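Local coordinates for protein hypoxanthine-guanine phosphoribosyltransferase (Leishmania tarentolae, PDB 1PZM) that probably makes GMP from guanine and IMP from hypoxanthine in purine salvage, transferring the phosphoribosyl group of 5-phosphoribosyl pyrophosphate, and binds GMP, at residues Ala24-Thr29 / Asp195-Lys200; Asn57-Leu62 / Glu82-Lys87; Leu149-Leu154 / Leu166-Val171. All coordinates share one frame; numbering follows the deposited sequence.

Contact 1: residues Ala24-Thr29 / Asp195-Lys200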
ATOM      1  N   ALA A  24     -15.889  13.117  13.807  1.00 54.13           N
ATOM      2  CA  ALA A  24     -17.063  14.010  13.859  1.00 53.21           C
ATOM      3  C   ALA A  24     -18.102  13.606  12.803  1.00 50.71           C
ATOM      4  O   ALA A  24     -19.311  13.703  13.040  1.00 51.59           O
ATOM      5  CB  ALA A  24     -16.661  15.512  13.669  1.00 53.91           C
ATOM      6  N   ARG A  25     -17.623  13.142  11.643  1.00 46.32           N
ATOM      7  CA  ARG A  25     -18.517  12.701  10.576  1.00 42.22           C
ATOM      8  C   ARG A  25     -17.791  12.013   9.457  1.00 37.46           C
ATOM      9  O   ARG A  25     -16.653  12.320   9.148  1.00 35.18           O
ATOM     10  CB  ARG A  25     -19.390  13.848  10.035  1.00 42.96           C
ATOM     11  CG  ARG A  25     -18.675  14.930   9.288  1.00 45.75           C
ATOM     12  CD  ARG A  25     -19.490  16.220   9.154  1.00 54.00           C
ATOM     13  NE  ARG A  25     -18.664  17.271   8.556  1.00 57.93           N
ATOM     14  CZ  ARG A  25     -18.608  17.521   7.245  1.00 58.96           C
ATOM     15  NH1 ARG A  25     -19.374  16.831   6.388  1.00 58.41           N
ATOM     16  NH2 ARG A  25     -17.798  18.471   6.794  1.00 59.44           N
ATOM     17  N   THR A  26     -18.494  11.068   8.852  1.00 34.64           N
ATOM     18  CA  THR A  26     -18.038  10.390   7.667  1.00 31.06           C
ATOM     19  C   THR A  26     -18.175  11.365   6.531  1.00 29.83           C
ATOM     20  O   THR A  26     -19.269  11.890   6.319  1.00 30.06           O
ATOM     21  CB  THR A  26     -18.970   9.182   7.432  1.00 31.39           C
ATOM     22  OG1 THR A  26     -18.834   8.310   8.556  1.00 32.19           O
ATOM     23  CG2 THR A  26     -18.515   8.334   6.219  1.00 28.89           C
ATOM     24  N   LEU A  27     -17.083  11.603   5.808  1.00 26.05           N
ATOM     25  CA  LEU A  27     -17.101  12.539   4.706  1.00 25.53           C
ATOM     26  C   LEU A  27     -17.383  11.726   3.421  1.00 25.41           C
ATOM     27  O   LEU A  27     -18.263  12.093   2.655  1.00 22.57           O
ATOM     28  CB  LEU A  27     -15.766  13.302   4.586  1.00 25.01           C
ATOM     29  CG  LEU A  27     -15.763  14.367   3.449  1.00 25.36           C
ATOM     30  CD1 LEU A  27     -16.835  15.553   3.625  1.00 27.14           C
ATOM     31  CD2 LEU A  27     -14.352  14.961   3.236  1.00 26.55           C
ATOM     32  N   VAL A  28     -16.671  10.589   3.230  1.00 23.28           N
ATOM     33  CA  VAL A  28     -16.861   9.768   2.030  1.00 22.33           C
ATOM     34  C   VAL A  28     -16.747   8.313   2.456  1.00 23.50           C
ATOM     35  O   VAL A  28     -15.767   7.958   3.127  1.00 20.51           O
ATOM     36  CB  VAL A  28     -15.739  10.010   0.959  1.00 23.22           C
ATOM     37  CG1 VAL A  28     -16.121   9.356  -0.396  1.00 19.30           C
ATOM     38  CG2 VAL A  28     -15.424  11.547   0.791  1.00 22.82           C
ATOM     39  N   THR A  29     -17.738   7.483   2.079  1.00 21.71           N
ATOM     40  CA  THR A  29     -17.660   6.111   2.445  1.00 24.00           C
ATOM     41  C   THR A  29     -16.706   5.421   1.484  1.00 22.68           C
ATOM     42  O   THR A  29     -16.401   5.917   0.342  1.00 21.72           O
ATOM     43  CB  THR A  29     -19.004   5.408   2.429  1.00 25.06           C
ATOM     44  OG1 THR A  29     -19.497   5.407   1.069  1.00 23.44           O
ATOM     45  CG2 THR A  29     -20.042   6.155   3.294  1.00 27.19           C
ATOM     46  N   ASP A 195     -13.446   4.291   5.857  1.00 20.07           N
ATOM     47  CA  ASP A 195     -14.130   5.471   5.336  1.00 21.77           C
ATOM     48  C   ASP A 195     -13.247   6.717   5.562  1.00 23.23           C
ATOM     49  O   ASP A 195     -12.324   6.725   6.395  1.00 20.77           O
ATOM     50  CB  ASP A 195     -15.496   5.689   5.976  1.00 21.97           C
ATOM     51  CG  ASP A 195     -16.414   4.468   5.881  1.00 25.22           C
ATOM     52  OD1 ASP A 195     -16.629   3.885   4.793  1.00 21.23           O
ATOM     53  OD2 ASP A 195     -16.973   4.032   6.897  1.00 28.98           O
ATOM     54  N   ILE A 196     -13.522   7.745   4.794  1.00 23.06           N
ATOM     55  CA  ILE A 196     -12.802   8.961   5.014  1.00 24.40           C
ATOM     56  C   ILE A 196     -13.653   9.829   5.938  1.00 26.29           C
ATOM     57  O   ILE A 196     -14.842  10.116   5.634  1.00 24.61           O
ATOM     58  CB  ILE A 196     -12.541   9.666   3.690  1.00 26.07           C
ATOM     59  CG1 ILE A 196     -11.551   8.847   2.836  1.00 25.26           C
ATOM     60  CG2 ILE A 196     -12.003  11.144   3.968  1.00 25.25           C
ATOM     61  CD1 ILE A 196     -11.520   9.301   1.375  1.00 25.08           C
ATOM     62  N   CYS A 197     -13.048  10.258   7.050  1.00 26.16           N
ATOM     63  CA  CYS A 197     -13.792  11.003   8.060  1.00 28.96           C
ATOM     64  C   CYS A 197     -13.187  12.375   8.348  1.00 31.14           C
ATOM     65  O   CYS A 197     -12.002  12.583   8.127  1.00 30.29           O
ATOM     66  CB  CYS A 197     -13.883  10.213   9.351  1.00 29.26           C
ATOM     67  SG  CYS A 197     -14.602   8.542   9.174  1.00 30.35           S
ATOM     68  N   VAL A 198     -14.005  13.305   8.826  1.00 33.66           N
ATOM     69  CA  VAL A 198     -13.488  14.582   9.302  1.00 37.66           C
ATOM     70  C   VAL A 198     -13.228  14.441  10.790  1.00 41.05           C
ATOM     71  O   VAL A 198     -14.120  14.056  11.536  1.00 42.26           O
ATOM     72  CB  VAL A 198     -14.483  15.723   9.033  1.00 39.11           C
ATOM     73  CG1 VAL A 198     -13.893  17.085   9.508  1.00 41.57           C
ATOM     74  CG2 VAL A 198     -14.772  15.766   7.592  1.00 34.65           C
ATOM     75  N   LEU A 199     -11.993  14.725  11.208  1.00 44.02           N
ATOM     76  CA  LEU A 199     -11.517  14.453  12.580  1.00 47.47           C
ATOM     77  C   LEU A 199     -12.262  15.332  13.616  1.00 51.71           C
ATOM     78  O   LEU A 199     -12.374  16.569  13.431  1.00 50.80           O
ATOM     79  CB  LEU A 199      -9.989  14.673  12.659  1.00 46.15           C
ATOM     80  CG  LEU A 199      -9.332  14.452  14.026  1.00 48.47           C
ATOM     81  CD1 LEU A 199      -9.277  12.962  14.446  1.00 46.45           C
ATOM     82  CD2 LEU A 199      -7.949  15.058  14.066  1.00 48.18           C
ATOM     83  N   LYS A 200     -12.766  14.702  14.694  1.00 55.70           N
ATOM     84  CA  LYS A 200     -13.429  15.448  15.794  1.00 61.00           C
ATOM     85  C   LYS A 200     -12.535  16.597  16.341  1.00 63.52           C
ATOM     86  O   LYS A 200     -11.402  16.333  16.787  1.00 63.93           O
ATOM     87  CB  LYS A 200     -13.824  14.509  16.954  1.00 62.28           C
ATOM     88  CG  LYS A 200     -15.281  14.049  16.992  1.00 64.87           C
ATOM     89  CD  LYS A 200     -15.487  13.069  18.150  1.00 68.51           C
ATOM     90  CE  LYS A 200     -16.722  12.170  18.005  1.00 70.20           C
ATOM     91  NZ  LYS A 200     -16.815  11.180  19.153  1.00 71.73           N
TER
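The guanidinium of Arg25 carries CG2 of Val198 over one face, offset toward the rim, with NH2 of Arg25 4.1 Å from that methyl; the two side chains run side by side and point the same way. They belong to an antiparallel ladder, interrupted by a classic beta bulge, that joins 24-29 to 195-200 in the small three-stranded sheet characteristic of the hood of type I phosphoribosyltransferases. Arg25 and Val198 form a hydrogen-bonded pair, and Val198 N reaches Arg25 O at 2.8 Å; Val198 O in turn accepts a weak bond from Ala24 N. Thr26 and Cys197 make the non-hydrogen-bonded pair, their side chains on the other face. At the bulge, Leu27 and Val28 both lie opposite Ile196. Here Leu27 points toward the partner strand, and its CB packs 4.0 Å from Val198 CG2. Leu27 and Ile196 also touch Val179, a GMP-binding residue of the third strand, which ties the ladder to the nucleotide pocket. Beyond the bulge, Asp195 OD1 accepts a hydrogen bond from Gln30 N at the start of helix 30-48 and approaches Thr29 CA to 3.4 Å. The carbonyl oxygen of Ile196 is gripped twice, by Leu27 N at 2.7 Å in the carbonyl plane and by Val28 N at 3.1 Å, tilted 18° from it.

Contact 2: residues Asn57-Leu62 / Glu82-Lys87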
ATOM      1  N   ASN A  57       6.156  -1.055 -21.506  1.00 45.22           N
ATOM      2  CA  ASN A  57       5.950   0.392 -21.557  1.00 43.87           C
ATOM      3  C   ASN A  57       4.612   0.675 -20.868  1.00 40.50           C
ATOM      4  O   ASN A  57       3.615   1.002 -21.514  1.00 40.98           O
ATOM      5  CB  ASN A  57       6.009   0.868 -23.024  1.00 46.87           C
ATOM      6  CG  ASN A  57       5.707   2.348 -23.209  1.00 47.28           C
ATOM      7  OD1 ASN A  57       6.169   3.206 -22.456  1.00 49.69           O
ATOM      8  ND2 ASN A  57       4.916   2.649 -24.232  1.00 52.31           N
ATOM      9  N   PRO A  58       4.585   0.479 -19.548  1.00 37.10           N
ATOM     10  CA  PRO A  58       3.339   0.531 -18.771  1.00 34.13           C
ATOM     11  C   PRO A  58       3.077   1.915 -18.210  1.00 32.06           C
ATOM     12  O   PRO A  58       3.880   2.788 -18.463  1.00 32.41           O
ATOM     13  CB  PRO A  58       3.656  -0.416 -17.607  1.00 33.06           C
ATOM     14  CG  PRO A  58       5.113  -0.184 -17.391  1.00 34.25           C
ATOM     15  CD  PRO A  58       5.734   0.154 -18.693  1.00 36.29           C
ATOM     16  N   LEU A  59       1.970   2.103 -17.486  1.00 30.98           N
ATOM     17  CA  LEU A  59       1.782   3.278 -16.609  1.00 28.75           C
ATOM     18  C   LEU A  59       2.443   2.977 -15.297  1.00 28.24           C
ATOM     19  O   LEU A  59       2.083   1.987 -14.623  1.00 25.69           O
ATOM     20  CB  LEU A  59       0.317   3.480 -16.286  1.00 27.63           C
ATOM     21  CG  LEU A  59      -0.081   4.733 -15.508  1.00 27.15           C
ATOM     22  CD1 LEU A  59       0.491   5.964 -16.151  1.00 25.51           C
ATOM     23  CD2 LEU A  59      -1.633   4.805 -15.508  1.00 28.80           C
ATOM     24  N   TYR A  60       3.415   3.810 -14.951  1.00 27.78           N
ATOM     25  CA  TYR A  60       4.066   3.718 -13.665  1.00 28.95           C
ATOM     26  C   TYR A  60       3.274   4.506 -12.664  1.00 27.67           C
ATOM     27  O   TYR A  60       3.153   5.735 -12.815  1.00 26.15           O
ATOM     28  CB  TYR A  60       5.479   4.292 -13.734  1.00 29.41           C
ATOM     29  CG  TYR A  60       6.474   3.323 -14.311  1.00 32.65           C
ATOM     30  CD1 TYR A  60       6.582   3.142 -15.703  1.00 35.57           C
ATOM     31  CD2 TYR A  60       7.344   2.595 -13.466  1.00 35.76           C
ATOM     32  CE1 TYR A  60       7.564   2.238 -16.220  1.00 40.74           C
ATOM     33  CE2 TYR A  60       8.311   1.697 -13.980  1.00 36.92           C
ATOM     34  CZ  TYR A  60       8.395   1.544 -15.349  1.00 38.37           C
ATOM     35  OH  TYR A  60       9.309   0.695 -15.858  1.00 44.91           O
ATOM     36  N   LEU A  61       2.785   3.825 -11.625  1.00 25.38           N
ATOM     37  CA  LEU A  61       2.115   4.542 -10.528  1.00 24.75           C
ATOM     38  C   LEU A  61       3.197   4.823  -9.489  1.00 25.52           C
ATOM     39  O   LEU A  61       3.849   3.874  -8.995  1.00 23.85           O
ATOM     40  CB  LEU A  61       0.988   3.691  -9.925  1.00 23.60           C
ATOM     41  CG  LEU A  61      -0.204   3.328 -10.850  1.00 22.18           C
ATOM     42  CD1 LEU A  61      -1.163   2.378 -10.156  1.00 18.43           C
ATOM     43  CD2 LEU A  61      -0.933   4.573 -11.332  1.00 19.99           C
ATOM     44  N   LEU A  62       3.400   6.110  -9.193  1.00 24.34           N
ATOM     45  CA  LEU A  62       4.362   6.568  -8.192  1.00 25.91           C
ATOM     46  C   LEU A  62       3.632   6.891  -6.885  1.00 25.46           C
ATOM     47  O   LEU A  62       3.023   8.002  -6.731  1.00 22.62           O
ATOM     48  CB  LEU A  62       5.198   7.776  -8.731  1.00 26.61           C
ATOM     49  CG  LEU A  62       6.418   7.333  -9.592  1.00 30.36           C
ATOM     50  CD1 LEU A  62       6.188   6.202 -10.682  1.00 31.48           C
ATOM     51  CD2 LEU A  62       7.038   8.543 -10.279  1.00 32.58           C
ATOM     52  N   GLU A  82      -9.605  -2.131 -16.105  1.00 29.96           N
ATOM     53  CA  GLU A  82      -9.668  -1.413 -17.373  1.00 31.27           C
ATOM     54  C   GLU A  82      -8.580  -1.873 -18.363  1.00 32.32           C
ATOM     55  O   GLU A  82      -8.442  -1.302 -19.430  1.00 34.18           O
ATOM     56  CB  GLU A  82      -9.608   0.111 -17.147  1.00 30.56           C
ATOM     57  CG  GLU A  82     -10.725   0.740 -16.291  1.00 32.30           C
ATOM     58  CD  GLU A  82     -12.175   0.342 -16.683  1.00 37.89           C
ATOM     59  OE1 GLU A  82     -12.530   0.239 -17.880  1.00 39.61           O
ATOM     60  OE2 GLU A  82     -12.972   0.096 -15.759  1.00 39.48           O
ATOM     61  N   GLY A  83      -7.827  -2.922 -18.017  1.00 32.65           N
ATOM     62  CA  GLY A  83      -6.744  -3.415 -18.863  1.00 32.87           C
ATOM     63  C   GLY A  83      -5.538  -2.488 -19.040  1.00 32.72           C
ATOM     64  O   GLY A  83      -4.823  -2.591 -20.033  1.00 33.90           O
ATOM     65  N   VAL A  84      -5.323  -1.551 -18.114  1.00 29.71           N
ATOM     66  CA  VAL A  84      -4.153  -0.705 -18.194  1.00 28.73           C
ATOM     67  C   VAL A  84      -2.994  -1.415 -17.492  1.00 29.50           C
ATOM     68  O   VAL A  84      -3.088  -1.657 -16.280  1.00 28.42           O
ATOM     69  CB  VAL A  84      -4.380   0.603 -17.454  1.00 27.96           C
ATOM     70  CG1 VAL A  84      -3.097   1.412 -17.506  1.00 26.37           C
ATOM     71  CG2 VAL A  84      -5.564   1.359 -18.077  1.00 26.51           C
ATOM     72  N   PRO A  85      -1.893  -1.721 -18.198  1.00 30.41           N
ATOM     73  CA  PRO A  85      -0.809  -2.461 -17.568  1.00 30.93           C
ATOM     74  C   PRO A  85      -0.094  -1.508 -16.630  1.00 30.64           C
ATOM     75  O   PRO A  85       0.136  -0.363 -17.036  1.00 30.96           O
ATOM     76  CB  PRO A  85       0.092  -2.881 -18.730  1.00 32.41           C
ATOM     77  CG  PRO A  85      -0.210  -1.858 -19.862  1.00 33.41           C
ATOM     78  CD  PRO A  85      -1.613  -1.349 -19.607  1.00 32.99           C
ATOM     79  N   VAL A  86       0.229  -1.952 -15.408  1.00 29.29           N
ATOM     80  CA  VAL A  86       0.954  -1.057 -14.506  1.00 28.04           C
ATOM     81  C   VAL A  86       2.191  -1.618 -13.864  1.00 27.84           C
ATOM     82  O   VAL A  86       2.319  -2.845 -13.723  1.00 27.55           O
ATOM     83  CB  VAL A  86       0.088  -0.403 -13.418  1.00 27.53           C
ATOM     84  CG1 VAL A  86      -1.363  -0.010 -13.908  1.00 28.39           C
ATOM     85  CG2 VAL A  86       0.138  -1.069 -12.092  1.00 24.95           C
ATOM     86  N   LYS A  87       3.094  -0.709 -13.483  1.00 27.39           N
ATOM     87  CA  LYS A  87       4.210  -1.012 -12.538  1.00 27.01           C
ATOM     88  C   LYS A  87       4.126   0.010 -11.404  1.00 26.42           C
ATOM     89  O   LYS A  87       3.524   1.093 -11.570  1.00 25.00           O
ATOM     90  CB  LYS A  87       5.562  -0.974 -13.241  1.00 27.43           C
ATOM     91  CG  LYS A  87       5.779  -2.116 -14.221  1.00 28.67           C
ATOM     92  CD  LYS A  87       7.190  -2.048 -14.844  1.00 27.83           C
ATOM     93  CE  LYS A  87       7.437  -3.232 -15.795  1.00 27.40           C
ATOM     94  NZ  LYS A  87       8.724  -3.110 -16.613  1.00 29.35           N
TER
HETATM   95  O   HOH W   1       8.932  -0.913 -17.940  1.00 42.04           O
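Lys87 overlaps the ring of Tyr60, its CB over one face in a CH-pi contact, 4.2 Å from the ring centroid and offset toward the rim. Beyond CG the lysine chain is extended, side by side with the tyrosine and pointing the same way, which brings CD to 3.6 Å from Tyr60 OH. Here a water joins the polar ends: it accepts from Lys87 NZ at 2.6 Å and also hydrogen-bonds Tyr60 OH. Pro58 crosses the lysine obliquely, its CG 3.8 Å from both CG and CD of Lys87. The aliphatic chain is thus packed against a proline and an aromatic ring while its ammonium reaches water. The backbones form a parallel ladder pairing Leu59 with Val86 and Tyr60 with Lys87, joining the two strands of a beta-alpha-beta unit in the phosphoribosyltransferase core. Leu59 N bonds to Pro85 O and Lys87 N to Leu59 O, while Leu61 N reaches Lys87 O at 2.8 Å. On the face opposite Tyr60, Leu61 CD1 meets Val86 CG2 at 4.2 Å. Val86 N donates to Glu192 of the second subunit, so the dimer partner also engages this strand. Leu59, Leu61, Val84 and Val86 all pack on Leu79 of the connecting helix 69-81, with helix 30-48 also touching Leu59 and Val84, and strand 120-125 flanks 59-64 as its other neighbour in the sheet.

Contact 3: residues Leu149-Leu154 / Leu166-Val171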
ATOM      1  N   LEU A 149       4.196  12.992 -17.574  1.00 35.90           N
ATOM      2  CA  LEU A 149       3.939  13.025 -16.150  1.00 33.62           C
ATOM      3  C   LEU A 149       2.513  13.487 -15.898  1.00 32.60           C
ATOM      4  O   LEU A 149       2.097  14.568 -16.385  1.00 31.81           O
ATOM      5  CB  LEU A 149       4.876  14.001 -15.473  1.00 34.68           C
ATOM      6  CG  LEU A 149       4.449  14.221 -14.011  1.00 35.46           C
ATOM      7  CD1 LEU A 149       4.689  12.911 -13.220  1.00 36.15           C
ATOM      8  CD2 LEU A 149       5.121  15.435 -13.358  1.00 39.35           C
ATOM      9  N   LYS A 150       1.774  12.707 -15.124  1.00 29.17           N
ATOM     10  CA  LYS A 150       0.429  13.119 -14.765  1.00 29.00           C
ATOM     11  C   LYS A 150       0.255  12.894 -13.252  1.00 27.33           C
ATOM     12  O   LYS A 150       1.060  12.179 -12.634  1.00 26.05           O
ATOM     13  CB  LYS A 150      -0.658  12.359 -15.549  1.00 28.45           C
ATOM     14  CG  LYS A 150      -0.736  12.619 -17.083  1.00 32.05           C
ATOM     15  CD  LYS A 150      -1.301  14.000 -17.475  1.00 36.64           C
ATOM     16  CE  LYS A 150      -0.970  14.301 -18.957  1.00 41.87           C
ATOM     17  NZ  LYS A 150      -0.899  15.788 -19.252  1.00 44.94           N
ATOM     18  N   THR A 151      -0.753  13.556 -12.665  1.00 25.23           N
ATOM     19  CA  THR A 151      -1.021  13.420 -11.246  1.00 24.07           C
ATOM     20  C   THR A 151      -2.427  12.988 -11.011  1.00 23.93           C
ATOM     21  O   THR A 151      -3.390  13.572 -11.605  1.00 24.04           O
ATOM     22  CB  THR A 151      -0.799  14.760 -10.515  1.00 25.05           C
ATOM     23  OG1 THR A 151      -1.589  15.807 -11.178  1.00 26.42           O
ATOM     24  CG2 THR A 151       0.628  15.217 -10.659  1.00 22.42           C
ATOM     25  N   VAL A 152      -2.582  12.030 -10.103  1.00 22.14           N
ATOM     26  CA  VAL A 152      -3.923  11.657  -9.662  1.00 22.35           C
ATOM     27  C   VAL A 152      -3.995  11.850  -8.134  1.00 24.26           C
ATOM     28  O   VAL A 152      -3.055  11.457  -7.398  1.00 23.68           O
ATOM     29  CB  VAL A 152      -4.278  10.196 -10.080  1.00 21.93           C
ATOM     30  CG1 VAL A 152      -3.206   9.166  -9.550  1.00 20.50           C
ATOM     31  CG2 VAL A 152      -5.697   9.809  -9.609  1.00 21.73           C
ATOM     32  N   VAL A 153      -5.088  12.443  -7.650  1.00 23.42           N
ATOM     33  CA  VAL A 153      -5.211  12.782  -6.225  1.00 23.98           C
ATOM     34  C   VAL A 153      -6.600  12.344  -5.772  1.00 23.48           C
ATOM     35  O   VAL A 153      -7.601  12.728  -6.429  1.00 23.22           O
ATOM     36  CB  VAL A 153      -5.087  14.384  -6.052  1.00 26.32           C
ATOM     37  CG1 VAL A 153      -5.354  14.834  -4.601  1.00 28.89           C
ATOM     38  CG2 VAL A 153      -3.686  14.891  -6.487  1.00 26.34           C
ATOM     39  N   LEU A 154      -6.711  11.666  -4.629  1.00 22.21           N
ATOM     40  CA  LEU A 154      -8.061  11.205  -4.224  1.00 22.04           C
ATOM     41  C   LEU A 154      -8.880  12.392  -3.758  1.00 22.36           C
ATOM     42  O   LEU A 154     -10.026  12.600  -4.210  1.00 20.74           O
ATOM     43  CB  LEU A 154      -8.015  10.087  -3.129  1.00 21.91           C
ATOM     44  CG  LEU A 154      -9.371   9.574  -2.605  1.00 23.24           C
ATOM     45  CD1 LEU A 154     -10.295   9.026  -3.722  1.00 18.67           C
ATOM     46  CD2 LEU A 154      -9.128   8.516  -1.480  1.00 24.13           C
ATOM     47  N   LEU A 166      -0.794  21.759 -11.866  1.00 45.97           N
ATOM     48  CA  LEU A 166      -1.672  20.872 -12.651  1.00 44.52           C
ATOM     49  C   LEU A 166      -2.014  19.578 -11.918  1.00 40.98           C
ATOM     50  O   LEU A 166      -1.108  18.683 -11.774  1.00 41.65           O
ATOM     51  CB  LEU A 166      -1.046  20.576 -14.033  1.00 46.43           C
ATOM     52  CG  LEU A 166      -1.925  19.720 -14.986  1.00 49.82           C
ATOM     53  CD1 LEU A 166      -3.151  20.520 -15.489  1.00 50.62           C
ATOM     54  CD2 LEU A 166      -1.103  19.097 -16.187  1.00 53.35           C
ATOM     55  N   VAL A 167      -3.272  19.459 -11.430  1.00 37.31           N
ATOM     56  CA  VAL A 167      -3.802  18.106 -10.981  1.00 33.67           C
ATOM     57  C   VAL A 167      -4.661  17.490 -12.072  1.00 30.31           C
ATOM     58  O   VAL A 167      -5.774  17.957 -12.355  1.00 27.32           O
ATOM     59  CB  VAL A 167      -4.641  18.104  -9.675  1.00 33.32           C
ATOM     60  CG1 VAL A 167      -5.277  16.730  -9.430  1.00 32.87           C
ATOM     61  CG2 VAL A 167      -3.780  18.405  -8.464  1.00 34.80           C
ATOM     62  N   ASP A 168      -4.098  16.525 -12.775  1.00 28.92           N
ATOM     63  CA  ASP A 168      -4.795  16.009 -13.971  1.00 29.53           C
ATOM     64  C   ASP A 168      -6.038  15.225 -13.570  1.00 28.42           C
ATOM     65  O   ASP A 168      -7.067  15.336 -14.246  1.00 24.89           O
ATOM     66  CB  ASP A 168      -3.886  15.107 -14.785  1.00 30.49           C
ATOM     67  CG  ASP A 168      -2.573  15.766 -15.070  1.00 33.77           C
ATOM     68  OD1 ASP A 168      -2.556  16.615 -15.980  1.00 37.98           O
ATOM     69  OD2 ASP A 168      -1.552  15.558 -14.407  1.00 30.78           O
ATOM     70  N   TYR A 169      -5.935  14.440 -12.481  1.00 25.87           N
ATOM     71  CA  TYR A 169      -7.099  13.612 -12.074  1.00 25.42           C
ATOM     72  C   TYR A 169      -7.484  13.801 -10.597  1.00 24.31           C
ATOM     73  O   TYR A 169      -7.157  12.974  -9.753  1.00 21.38           O
ATOM     74  CB  TYR A 169      -6.853  12.132 -12.398  1.00 25.66           C
ATOM     75  CG  TYR A 169      -6.534  11.870 -13.864  1.00 27.66           C
ATOM     76  CD1 TYR A 169      -7.559  11.647 -14.811  1.00 26.21           C
ATOM     77  CD2 TYR A 169      -5.205  11.764 -14.287  1.00 29.38           C
ATOM     78  CE1 TYR A 169      -7.255  11.420 -16.136  1.00 28.05           C
ATOM     79  CE2 TYR A 169      -4.886  11.513 -15.601  1.00 27.78           C
ATOM     80  CZ  TYR A 169      -5.904  11.336 -16.519  1.00 28.60           C
ATOM     81  OH  TYR A 169      -5.579  11.059 -17.822  1.00 29.74           O
ATOM     82  N   PRO A 170      -8.221  14.853 -10.273  1.00 24.72           N
ATOM     83  CA  PRO A 170      -8.621  15.055  -8.893  1.00 24.53           C
ATOM     84  C   PRO A 170      -9.941  14.283  -8.748  1.00 25.37           C
ATOM     85  O   PRO A 170     -10.985  14.719  -9.284  1.00 26.28           O
ATOM     86  CB  PRO A 170      -8.879  16.543  -8.824  1.00 26.63           C
ATOM     87  CG  PRO A 170      -9.260  16.989 -10.264  1.00 25.51           C
ATOM     88  CD  PRO A 170      -8.812  15.857 -11.178  1.00 26.40           C
ATOM     89  N   VAL A 171      -9.915  13.191  -7.999  1.00 25.10           N
ATOM     90  CA  VAL A 171     -11.071  12.283  -7.991  1.00 24.89           C
ATOM     91  C   VAL A 171     -12.231  12.914  -7.265  1.00 24.72           C
ATOM     92  O   VAL A 171     -13.356  12.938  -7.750  1.00 24.97           O
ATOM     93  CB  VAL A 171     -10.689  10.943  -7.332  1.00 24.52           C
ATOM     94  CG1 VAL A 171     -11.870   9.999  -7.391  1.00 22.74           C
ATOM     95  CG2 VAL A 171      -9.528  10.312  -8.088  1.00 25.27           C
TER
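Asp168 and Thr151 are locked together by side-chain-to-backbone hydrogen bonds in both directions. Asp168 OD2 accepts from Thr151 N at 2.8 Å through its anti lone pair, and Thr151 OG1 accepts from Asp168 N at 3.1 Å. With chi1 at 54°, OG1 lies between the backbone N and the carbonyl carbon of Thr151, where it also comes within 3.0 Å of Leu166 O. Lys150 crosses Asp168 at about a right angle, its chain bent at chi2; a long salt bridge from its NZ to Asp168 OD1 is doubtful, because the position of OD1 is less certain. From here the parallel ladder of the phosphoribosyltransferase core sheet takes over. Tyr169 N bonds to Thr151 O, Val153 N to Tyr169 O, and Val171 N to Val153 O at 2.8 Å. The Tyr169 ring turns an edge to Thr151 O and Lys150 CB, and its hydroxyl bonds to Asp47 of helix 30-48. On that face Val152 CG2 lies 3.8 Å from Tyr169 CB and 4.2 Å from Val171 CG2. On the other, Val153 CG2 meets Val167 CG1 at 3.8 Å, beside helix 132-142; the Val153 side chain is about 8 Å from the bound GMP. The carboxylate takes the N-H of Thr151 and the hydroxyl that of Asp168, so side-chain atoms hold the two backbones together just before regular parallel pairing begins at Tyr169.

From the N terminus, the chain first lays down 24-29, whose partner 195-200 arrives only near the C terminus; contact 1 therefore closes a loop of 165 intervening residues, with the other two contacts nested inside it. Contact 2 closes early, around helix 69-81, and contact 3 opens later on the same parallel sheet, so these two stand in series. Their nearest atoms are about 5 Å apart. Contacts 1 and 2 lie on opposite sides of the chain's centre, about 17 Å apart at their nearest atoms. Contact 3 touches contact 1, with Leu154 CD2 3.8 Å from Ile196 CD1, joining the core sheet to the antiparallel sheet of the chain ends.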